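Local coordinates for protein putative oxidoreductase (PDB 2ISM) that is a putative oxidoreductase with a beta-propeller fold of six four-stranded antiparallel blades, and binds a calcium ion, at residues L61-A65 against H112-G117; R49-I53 against A65-H71; L328-N334 against D345-L351. Residues are numbered along the deposited sequence.

Contact 1. Residues L61-A65 against H112-G117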
loop_
_atom_site.group_PDB
_atom_site.type_symbol
_atom_site.label_atom_id
_atom_site.label_comp_id
_atom_site.label_asym_id
_atom_site.label_seq_id
_atom_site.Cartn_x
_atom_site.Cartn_y
_atom_site.Cartn_z
ATOM N N LEU B 61 24.826 10.209 7.768
ATOM C CA LEU B 61 25.416 9.170 6.940
ATOM C C LEU B 61 26.801 8.832 7.462
ATOM O O LEU B 61 27.633 9.720 7.650
ATOM C CB LEU B 61 25.552 9.634 5.488
ATOM C CG LEU B 61 24.591 9.117 4.420
ATOM C CD1 LEU B 61 25.124 9.537 3.047
ATOM C CD2 LEU B 61 24.475 7.599 4.498
ATOM N N SER B 62 27.047 7.549 7.689
ATOM C CA SER B 62 28.344 7.102 8.171
ATOM C C SER B 62 28.757 5.872 7.378
ATOM O O SER B 62 27.977 5.357 6.571
ATOM C CB SER B 62 28.275 6.760 9.659
ATOM O OG SER B 62 27.415 5.662 9.896
ATOM N N THR B 63 29.985 5.412 7.595
ATOM C CA THR B 63 30.470 4.227 6.906
ATOM C C THR B 63 30.359 3.016 7.825
ATOM O O THR B 63 31.013 2.942 8.869
ATOM C CB THR B 63 31.928 4.396 6.452
ATOM O OG1 THR B 63 32.008 5.473 5.509
ATOM C CG2 THR B 63 32.432 3.117 5.792
ATOM N N TYR B 64 29.507 2.077 7.434
ATOM C CA TYR B 64 29.284 0.860 8.201
ATOM C C TYR B 64 30.464 -0.077 7.984
ATOM O O TYR B 64 30.956 -0.714 8.919
ATOM C CB TYR B 64 27.994 0.186 7.730
ATOM C CG TYR B 64 27.654 -1.084 8.471
ATOM C CD1 TYR B 64 27.136 -1.046 9.766
ATOM C CD2 TYR B 64 27.845 -2.328 7.873
ATOM C CE1 TYR B 64 26.817 -2.221 10.445
ATOM C CE2 TYR B 64 27.530 -3.504 8.540
ATOM C CZ TYR B 64 27.016 -3.447 9.823
ATOM O OH TYR B 64 26.697 -4.617 10.478
ATOM N N ALA B 65 30.912 -0.159 6.736
ATOM C CA ALA B 65 32.039 -1.008 6.387
ATOM C C ALA B 65 32.594 -0.635 5.025
ATOM O O ALA B 65 31.901 -0.066 4.180
ATOM C CB ALA B 65 31.611 -2.469 6.379
ATOM N N HIS B 112 28.025 -8.082 12.463
ATOM C CA HIS B 112 27.446 -6.818 12.907
ATOM C C HIS B 112 27.937 -6.441 14.299
ATOM O O HIS B 112 27.820 -7.229 15.236
ATOM C CB HIS B 112 25.920 -6.938 12.910
ATOM C CG HIS B 112 25.209 -5.710 13.385
ATOM N ND1 HIS B 112 25.205 -4.527 12.676
ATOM C CD2 HIS B 112 24.460 -5.486 14.492
ATOM C CE1 HIS B 112 24.484 -3.631 13.325
ATOM N NE2 HIS B 112 24.020 -4.187 14.427
ATOM N N LEU B 113 28.478 -5.232 14.430
ATOM C CA LEU B 113 28.991 -4.756 15.713
ATOM C C LEU B 113 28.247 -3.519 16.193
ATOM O O LEU B 113 28.725 -2.801 17.073
ATOM C CB LEU B 113 30.486 -4.443 15.603
ATOM C CG LEU B 113 31.397 -5.611 15.205
ATOM C CD1 LEU B 113 32.828 -5.115 15.010
ATOM C CD2 LEU B 113 31.339 -6.692 16.277
ATOM N N GLY B 114 27.075 -3.271 15.616
ATOM C CA GLY B 114 26.294 -2.113 16.013
ATOM C C GLY B 114 26.306 -0.997 14.987
ATOM O O GLY B 114 25.403 -0.904 14.156
ATOM N N GLU B 115 27.328 -0.149 15.043
ATOM C CA GLU B 115 27.447 0.967 14.113
ATOM C C GLU B 115 28.392 0.615 12.961
ATOM O O GLU B 115 28.533 1.373 11.998
ATOM C CB GLU B 115 27.967 2.206 14.850
ATOM C CG GLU B 115 27.895 3.489 14.039
ATOM C CD GLU B 115 28.552 4.670 14.734
ATOM O OE1 GLU B 115 28.495 5.789 14.180
ATOM O OE2 GLU B 115 29.126 4.479 15.829
ATOM N N ARG B 116 29.036 -0.542 13.069
ATOM C CA ARG B 116 29.970 -0.995 12.046
ATOM C C ARG B 116 29.873 -2.496 11.816
ATOM O O ARG B 116 29.281 -3.230 12.609
ATOM C CB ARG B 116 31.410 -0.657 12.443
ATOM C CG ARG B 116 31.757 0.822 12.427
ATOM C CD ARG B 116 33.222 1.029 12.797
ATOM N NE ARG B 116 33.649 2.421 12.670
ATOM C CZ ARG B 116 33.183 3.423 13.409
ATOM N NH1 ARG B 116 32.265 3.199 14.340
ATOM N NH2 ARG B 116 33.642 4.654 13.219
ATOM N N GLY B 117 30.474 -2.941 10.720
ATOM C CA GLY B 117 30.485 -4.349 10.391
ATOM C C GLY B 117 31.886 -4.712 9.951
ATOM O O GLY B 117 32.616 -3.861 9.440
#
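Two hydrogen bonds, both made by Y64, join these segments. Y64 O accepts from G117 N at 2.9 Å. Its hydroxyl pairs with the H112 imidazole, with Y64 OH to H112 ND1 at 2.7 Å, and either could be the donor. Between these ends the Y64 ring carries G117 on one face, a CH-pi contact with G117 CA 4.0 Å from the ring centroid. A CB on G117 would clash with CE2 of Y64, so the glycine lets the ring lie close. L113 N donates to R116 O at 2.8 Å. E115 OE2 and R116 NH1 form a long salt bridge, 3.7 Å. S62 OG has a weak hydrogen bond to L55 O. Y64 and A65, where the chain turns a corner, both hydrogen-bond through their backbones to I53 in a classic beta bulge. The contact ties edge strand 60-66 of one blade to the hairpin turn between strands 104-112 and 117-127 of the next; F86, from the loop after strand 77-82, meets the H112 ring edge-to-face.

Contact 2. Residues R49-I53 against A65-H71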
loop_
_atom_site.group_PDB
_atom_site.type_symbol
_atom_site.label_atom_id
_atom_site.label_comp_id
_atom_site.label_asym_id
_atom_site.label_seq_id
_atom_site.Cartn_x
_atom_site.Cartn_y
_atom_site.Cartn_z
ATOM N N ARG B 49 28.211 0.735 -4.957
ATOM C CA ARG B 49 29.019 -0.119 -5.821
ATOM C C ARG B 49 30.541 0.008 -5.702
ATOM O O ARG B 49 31.259 -0.978 -5.892
ATOM C CB ARG B 49 28.588 0.058 -7.278
ATOM C CG ARG B 49 29.003 -1.110 -8.173
ATOM C CD ARG B 49 28.380 -1.005 -9.553
ATOM N NE ARG B 49 28.827 0.184 -10.272
ATOM C CZ ARG B 49 28.435 0.501 -11.503
ATOM N NH1 ARG B 49 27.582 -0.281 -12.154
ATOM N NH2 ARG B 49 28.913 1.589 -12.090
ATOM N N PRO B 50 31.057 1.218 -5.405
ATOM C CA PRO B 50 32.512 1.387 -5.273
ATOM C C PRO B 50 33.114 0.607 -4.100
ATOM O O PRO B 50 34.333 0.576 -3.935
ATOM C CB PRO B 50 32.670 2.897 -5.102
ATOM C CG PRO B 50 31.543 3.433 -5.923
ATOM C CD PRO B 50 30.396 2.529 -5.519
ATOM N N GLY B 51 32.262 -0.003 -3.275
ATOM C CA GLY B 51 32.769 -0.788 -2.159
ATOM C C GLY B 51 32.500 -0.307 -0.744
ATOM O O GLY B 51 33.123 -0.796 0.198
ATOM N N ARG B 52 31.585 0.641 -0.575
ATOM C CA ARG B 52 31.261 1.144 0.758
ATOM C C ARG B 52 29.838 0.771 1.138
ATOM O O ARG B 52 28.934 0.872 0.313
ATOM C CB ARG B 52 31.350 2.675 0.819
ATOM C CG ARG B 52 32.691 3.294 0.458
ATOM C CD ARG B 52 32.603 4.824 0.552
ATOM N NE ARG B 52 31.687 5.407 -0.433
ATOM C CZ ARG B 52 32.006 5.665 -1.699
ATOM N NH1 ARG B 52 33.227 5.397 -2.145
ATOM N NH2 ARG B 52 31.103 6.186 -2.522
ATOM N N ILE B 53 29.648 0.334 2.379
ATOM C CA ILE B 53 28.314 0.038 2.892
ATOM C C ILE B 53 28.076 1.204 3.845
ATOM O O ILE B 53 28.778 1.344 4.851
ATOM C CB ILE B 53 28.255 -1.267 3.706
ATOM C CG1 ILE B 53 28.517 -2.468 2.793
ATOM C CG2 ILE B 53 26.891 -1.389 4.389
ATOM C CD1 ILE B 53 28.479 -3.810 3.505
ATOM N N ALA B 65 30.912 -0.159 6.736
ATOM C CA ALA B 65 32.039 -1.008 6.387
ATOM C C ALA B 65 32.594 -0.635 5.025
ATOM O O ALA B 65 31.901 -0.066 4.180
ATOM C CB ALA B 65 31.611 -2.469 6.379
ATOM N N GLU B 66 33.866 -0.937 4.822
ATOM C CA GLU B 66 34.489 -0.674 3.543
ATOM C C GLU B 66 35.046 -2.011 3.088
ATOM O O GLU B 66 35.768 -2.673 3.835
ATOM C CB GLU B 66 35.607 0.356 3.680
ATOM C CG GLU B 66 36.081 0.908 2.348
ATOM C CD GLU B 66 36.918 2.161 2.500
ATOM O OE1 GLU B 66 36.436 3.124 3.136
ATOM O OE2 GLU B 66 38.054 2.185 1.980
ATOM N N LEU B 67 34.689 -2.420 1.876
ATOM C CA LEU B 67 35.158 -3.690 1.339
ATOM C C LEU B 67 35.922 -3.481 0.042
ATOM O O LEU B 67 35.554 -2.643 -0.780
ATOM C CB LEU B 67 33.973 -4.626 1.079
ATOM C CG LEU B 67 33.102 -5.017 2.277
ATOM C CD1 LEU B 67 31.861 -5.749 1.794
ATOM C CD2 LEU B 67 33.901 -5.892 3.226
ATOM N N SER B 68 37.000 -4.237 -0.128
ATOM C CA SER B 68 37.794 -4.161 -1.342
ATOM C C SER B 68 36.968 -4.828 -2.432
ATOM O O SER B 68 36.489 -5.947 -2.258
ATOM C CB SER B 68 39.115 -4.914 -1.163
ATOM O OG SER B 68 39.788 -5.070 -2.403
ATOM N N VAL B 69 36.777 -4.138 -3.547
ATOM C CA VAL B 69 36.009 -4.711 -4.640
ATOM C C VAL B 69 36.636 -4.313 -5.963
ATOM O O VAL B 69 37.459 -3.394 -6.023
ATOM C CB VAL B 69 34.532 -4.226 -4.634
ATOM C CG1 VAL B 69 33.866 -4.559 -3.303
ATOM C CG2 VAL B 69 34.475 -2.734 -4.902
ATOM N N TYR B 70 36.243 -5.027 -7.012
ATOM C CA TYR B 70 36.713 -4.775 -8.367
ATOM C C TYR B 70 35.624 -3.932 -9.003
ATOM O O TYR B 70 34.624 -4.466 -9.486
ATOM C CB TYR B 70 36.834 -6.095 -9.128
ATOM C CG TYR B 70 37.364 -5.960 -10.535
ATOM C CD1 TYR B 70 38.695 -5.615 -10.767
ATOM C CD2 TYR B 70 36.546 -6.217 -11.638
ATOM C CE1 TYR B 70 39.204 -5.537 -12.059
ATOM C CE2 TYR B 70 37.046 -6.142 -12.938
ATOM C CZ TYR B 70 38.379 -5.804 -13.138
ATOM O OH TYR B 70 38.896 -5.760 -14.410
ATOM N N HIS B 71 35.795 -2.619 -9.000
ATOM C CA HIS B 71 34.764 -1.778 -9.573
ATOM C C HIS B 71 35.028 -1.273 -10.984
ATOM O O HIS B 71 35.469 -0.144 -11.198
ATOM C CB HIS B 71 34.421 -0.620 -8.619
ATOM C CG HIS B 71 35.613 0.099 -8.067
ATOM N ND1 HIS B 71 36.301 1.057 -8.778
ATOM C CD2 HIS B 71 36.228 0.007 -6.864
ATOM C CE1 HIS B 71 37.289 1.528 -8.037
ATOM N NE2 HIS B 71 37.267 0.906 -6.871
HETATM O O HOH W 1 37.219 -1.002 -3.185
#
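The unusual feature is a G1 beta bulge at G51. G51 and R52 both face E48, and G51 has a positive phi of 114°. A side chain here would press on the carbonyl O of P50. It would also run into L67 O and crowd V69 CG2. The bare backbone lets segment 65-71 come close: G51 CA lies 3.8 Å from V69 CG2.

From the bulge onward the segments form a short antiparallel ladder. L67 N donates to G51 O at 2.8 Å. I53 and A65 are a hydrogen-bonded pair, with I53 N to A65 O at 2.9 Å and A65 N to I53 O at 3.2 Å. R52 and E66 form the non-hydrogen-bonded pair between them. Before G51 the ladder gives way to looser contacts. Water 1 accepts from V69 N at 3.2 Å and donates weakly to P50 O at 3.4 Å. V69 CG2 and H71 CD2 each lie 3.5 Å from P50 O. R49 sends its guanidinium elsewhere, to D336 O.

The two faces of the ladder differ. I53 and A65 share one face, CB to CB 4.5 Å, and I53 CD1 reaches L67 CD1 at 4.3 Å. All three side chains touch L110 of the next blade. R52 and E66 take the other face, and R52 forms its salt bridge with E48. The chemistry implies a division: backbone hydrogen bonds set the register, apolar groups seal the seam between blades, and charged groups stay on the more open side.

Contact 3. Residues L328-N334 against D345-L351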
loop_
_atom_site.group_PDB
_atom_site.type_symbol
_atom_site.label_atom_id
_atom_site.label_comp_id
_atom_site.label_asym_id
_atom_site.label_seq_id
_atom_site.Cartn_x
_atom_site.Cartn_y
_atom_site.Cartn_z
ATOM N N LEU B 328 7.459 2.532 -0.022
ATOM C CA LEU B 328 8.286 1.951 -1.073
ATOM C C LEU B 328 9.558 2.776 -1.238
ATOM O O LEU B 328 9.497 3.984 -1.477
ATOM C CB LEU B 328 7.525 1.916 -2.403
ATOM C CG LEU B 328 8.237 1.212 -3.564
ATOM C CD1 LEU B 328 8.404 -0.272 -3.243
ATOM C CD2 LEU B 328 7.436 1.387 -4.846
ATOM N N TYR B 329 10.708 2.121 -1.107
ATOM C CA TYR B 329 11.997 2.796 -1.243
ATOM C C TYR B 329 12.621 2.500 -2.598
ATOM O O TYR B 329 12.589 1.368 -3.073
ATOM C CB TYR B 329 12.942 2.346 -0.126
ATOM C CG TYR B 329 12.603 2.926 1.227
ATOM C CD1 TYR B 329 13.324 4.003 1.740
ATOM C CD2 TYR B 329 11.546 2.419 1.984
ATOM C CE1 TYR B 329 13.006 4.564 2.970
ATOM C CE2 TYR B 329 11.216 2.976 3.218
ATOM C CZ TYR B 329 11.951 4.048 3.704
ATOM O OH TYR B 329 11.638 4.605 4.924
ATOM N N VAL B 330 13.188 3.526 -3.220
ATOM C CA VAL B 330 13.822 3.371 -4.519
ATOM C C VAL B 330 15.140 4.137 -4.525
ATOM O O VAL B 330 15.273 5.143 -3.829
ATOM C CB VAL B 330 12.910 3.918 -5.641
ATOM C CG1 VAL B 330 13.618 3.839 -6.978
ATOM C CG2 VAL B 330 11.606 3.118 -5.686
ATOM N N THR B 331 16.120 3.650 -5.281
ATOM C CA THR B 331 17.403 4.345 -5.369
ATOM C C THR B 331 17.678 4.719 -6.819
ATOM O O THR B 331 17.186 4.068 -7.742
ATOM C CB THR B 331 18.579 3.483 -4.855
ATOM O OG1 THR B 331 18.811 2.389 -5.755
ATOM C CG2 THR B 331 18.278 2.952 -3.461
ATOM N N THR B 332 18.456 5.779 -7.017
ATOM C CA THR B 332 18.793 6.226 -8.360
ATOM C C THR B 332 20.176 5.694 -8.734
ATOM O O THR B 332 20.998 5.383 -7.864
ATOM C CB THR B 332 18.775 7.761 -8.464
ATOM O OG1 THR B 332 19.743 8.311 -7.569
ATOM C CG2 THR B 332 17.400 8.302 -8.091
ATOM N N SER B 333 20.428 5.586 -10.033
ATOM C CA SER B 333 21.692 5.046 -10.511
ATOM C C SER B 333 22.456 5.939 -11.473
ATOM O O SER B 333 23.388 5.492 -12.147
ATOM C CB SER B 333 21.458 3.619 -11.012
ATOM O OG SER B 333 22.671 2.923 -11.206
ATOM N N ASN B 334 22.053 7.204 -11.526
ATOM C CA ASN B 334 22.665 8.191 -12.410
ATOM C C ASN B 334 24.180 8.295 -12.480
ATOM O O ASN B 334 24.725 8.813 -13.455
ATOM C CB ASN B 334 22.071 9.560 -12.088
ATOM C CG ASN B 334 20.564 9.555 -12.163
ATOM O OD1 ASN B 334 19.876 10.041 -11.262
ATOM N ND2 ASN B 334 20.040 9.002 -13.243
ATOM N N ASP B 345 22.975 13.914 -6.808
ATOM C CA ASP B 345 22.611 12.642 -7.415
ATOM C C ASP B 345 22.870 11.329 -6.714
ATOM O O ASP B 345 23.818 11.161 -5.944
ATOM C CB ASP B 345 23.197 12.480 -8.801
ATOM C CG ASP B 345 22.124 12.440 -9.847
ATOM O OD1 ASP B 345 20.971 12.105 -9.484
ATOM O OD2 ASP B 345 22.413 12.734 -11.018
ATOM N N ASP B 346 22.009 10.385 -7.072
ATOM C CA ASP B 346 21.947 9.063 -6.502
ATOM C C ASP B 346 21.411 8.757 -5.134
ATOM O O ASP B 346 22.044 8.163 -4.250
ATOM C CB ASP B 346 23.246 8.294 -6.698
ATOM C CG ASP B 346 23.363 7.771 -8.121
ATOM O OD1 ASP B 346 22.456 8.123 -8.911
ATOM O OD2 ASP B 346 24.318 7.040 -8.458
ATOM N N ARG B 347 20.213 9.288 -4.979
ATOM C CA ARG B 347 19.490 9.298 -3.741
ATOM C C ARG B 347 18.682 8.059 -3.452
ATOM O O ARG B 347 18.439 7.216 -4.324
ATOM C CB ARG B 347 18.467 10.425 -3.905
ATOM C CG ARG B 347 18.976 11.736 -4.496
ATOM C CD ARG B 347 17.785 12.663 -4.766
ATOM N NE ARG B 347 18.161 14.075 -4.812
ATOM C CZ ARG B 347 18.846 14.642 -5.797
ATOM N NH1 ARG B 347 19.236 13.920 -6.837
ATOM N NH2 ARG B 347 19.150 15.931 -5.734
ATOM N N VAL B 348 18.262 7.985 -2.203
ATOM C CA VAL B 348 17.388 6.941 -1.729
ATOM C C VAL B 348 16.080 7.726 -1.650
ATOM O O VAL B 348 16.010 8.744 -0.962
ATOM C CB VAL B 348 17.779 6.477 -0.323
ATOM C CG1 VAL B 348 16.685 5.589 0.248
ATOM C CG2 VAL B 348 19.101 5.719 -0.376
ATOM N N LEU B 349 15.068 7.274 -2.378
ATOM C CA LEU B 349 13.781 7.953 -2.383
ATOM C C LEU B 349 12.735 7.119 -1.662
ATOM O O LEU B 349 12.760 5.890 -1.720
ATOM C CB LEU B 349 13.324 8.209 -3.824
ATOM C CG LEU B 349 14.299 8.966 -4.731
ATOM C CD1 LEU B 349 13.750 9.016 -6.141
ATOM C CD2 LEU B 349 14.521 10.379 -4.192
ATOM N N ARG B 350 11.819 7.795 -0.978
ATOM C CA ARG B 350 10.751 7.117 -0.258
ATOM C C ARG B 350 9.425 7.536 -0.884
ATOM O O ARG B 350 9.121 8.725 -0.962
ATOM C CB ARG B 350 10.791 7.506 1.220
ATOM C CG ARG B 350 9.743 6.827 2.091
ATOM C CD ARG B 350 10.089 7.029 3.557
ATOM N NE ARG B 350 10.336 8.437 3.847
ATOM C CZ ARG B 350 11.163 8.878 4.789
ATOM N NH1 ARG B 350 11.834 8.019 5.545
ATOM N NH2 ARG B 350 11.324 10.181 4.972
ATOM N N LEU B 351 8.652 6.559 -1.343
ATOM C CA LEU B 351 7.368 6.830 -1.976
ATOM C C LEU B 351 6.220 6.454 -1.049
ATOM O O LEU B 351 6.016 5.279 -0.742
ATOM C CB LEU B 351 7.256 6.064 -3.296
ATOM C CG LEU B 351 8.036 6.646 -4.483
ATOM C CD1 LEU B 351 9.520 6.730 -4.148
ATOM C CD2 LEU B 351 7.812 5.777 -5.711
HETATM O O HOH W 2 19.139 11.216 -7.903
#
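L328 starts the ladder with a hydrogen-bonded pair to L351. L328 N donates to L351 O at 3.2 Å, and L351 N to L328 O at 2.7 Å. Y329 faces R350 in a non-hydrogen-bonded pair. R350 CG lies over the Y329 ring, 4.2 Å from its centroid, a CH-pi contact, while V348 CG1 meets the ring edge, 4.0 Å from CD1 of Y329. The bond from R350 NH1 to Y329 OH is weak at 3.5 Å; the stronger partners are D325 for Y329 and E24 for R350.

V330 forms a second hydrogen-bonded pair, with L349: V330 N to L349 O is 2.8 Å and L349 N to V330 O is 2.6 Å. T331 lies opposite V348, with methyls T331 CG2 and V348 CG2 4.2 Å apart, and its hydroxyl bonds to P33 O and E319 N. T332 N donates to R347 O at 3.1 Å. Water 2 lies 3.0 Å from T332 OG1, donates to D345 OD1 at 2.6 Å and accepts from R347 NH1 at 2.9 Å. R347 NE also forms a salt bridge with E25, and D345 OD2 accepts from R342 N. Beyond the strand, S333 OG binds D336 and R318.

The two strands are the middle pair of the last blade, between strands 317-322 and 23-27. One edge strand, 23-27, comes from the N-terminal part of the chain, the arrangement called Velcro closure in propellers. L328 and V330 pack on V320. On the other face, Y329, T331 and V348 pack on L36 of strand 33-38, in the first blade.

Overall arrangement
The N-terminal strand 23-27 joins the last blade before the chain enters the first. Contact 2 opens at 49-53 and closes at 65-71. Contact 1 opens at 61-65, before contact 2 has closed, and ends at 112-117. The two therefore cross, and they share A65. Contact 2 joins strand 52-57 to edge strand 60-66 of the first blade, and contact 1 ties that edge to the second. Contact 3 follows in series, far along the chain, closing a short loop near the C terminus. It touches neither of the others, with nearest atoms about 6 Å from contact 2. D336 links contacts 2 and 3: its backbone O accepts from R49 and its carboxylate bonds to S333.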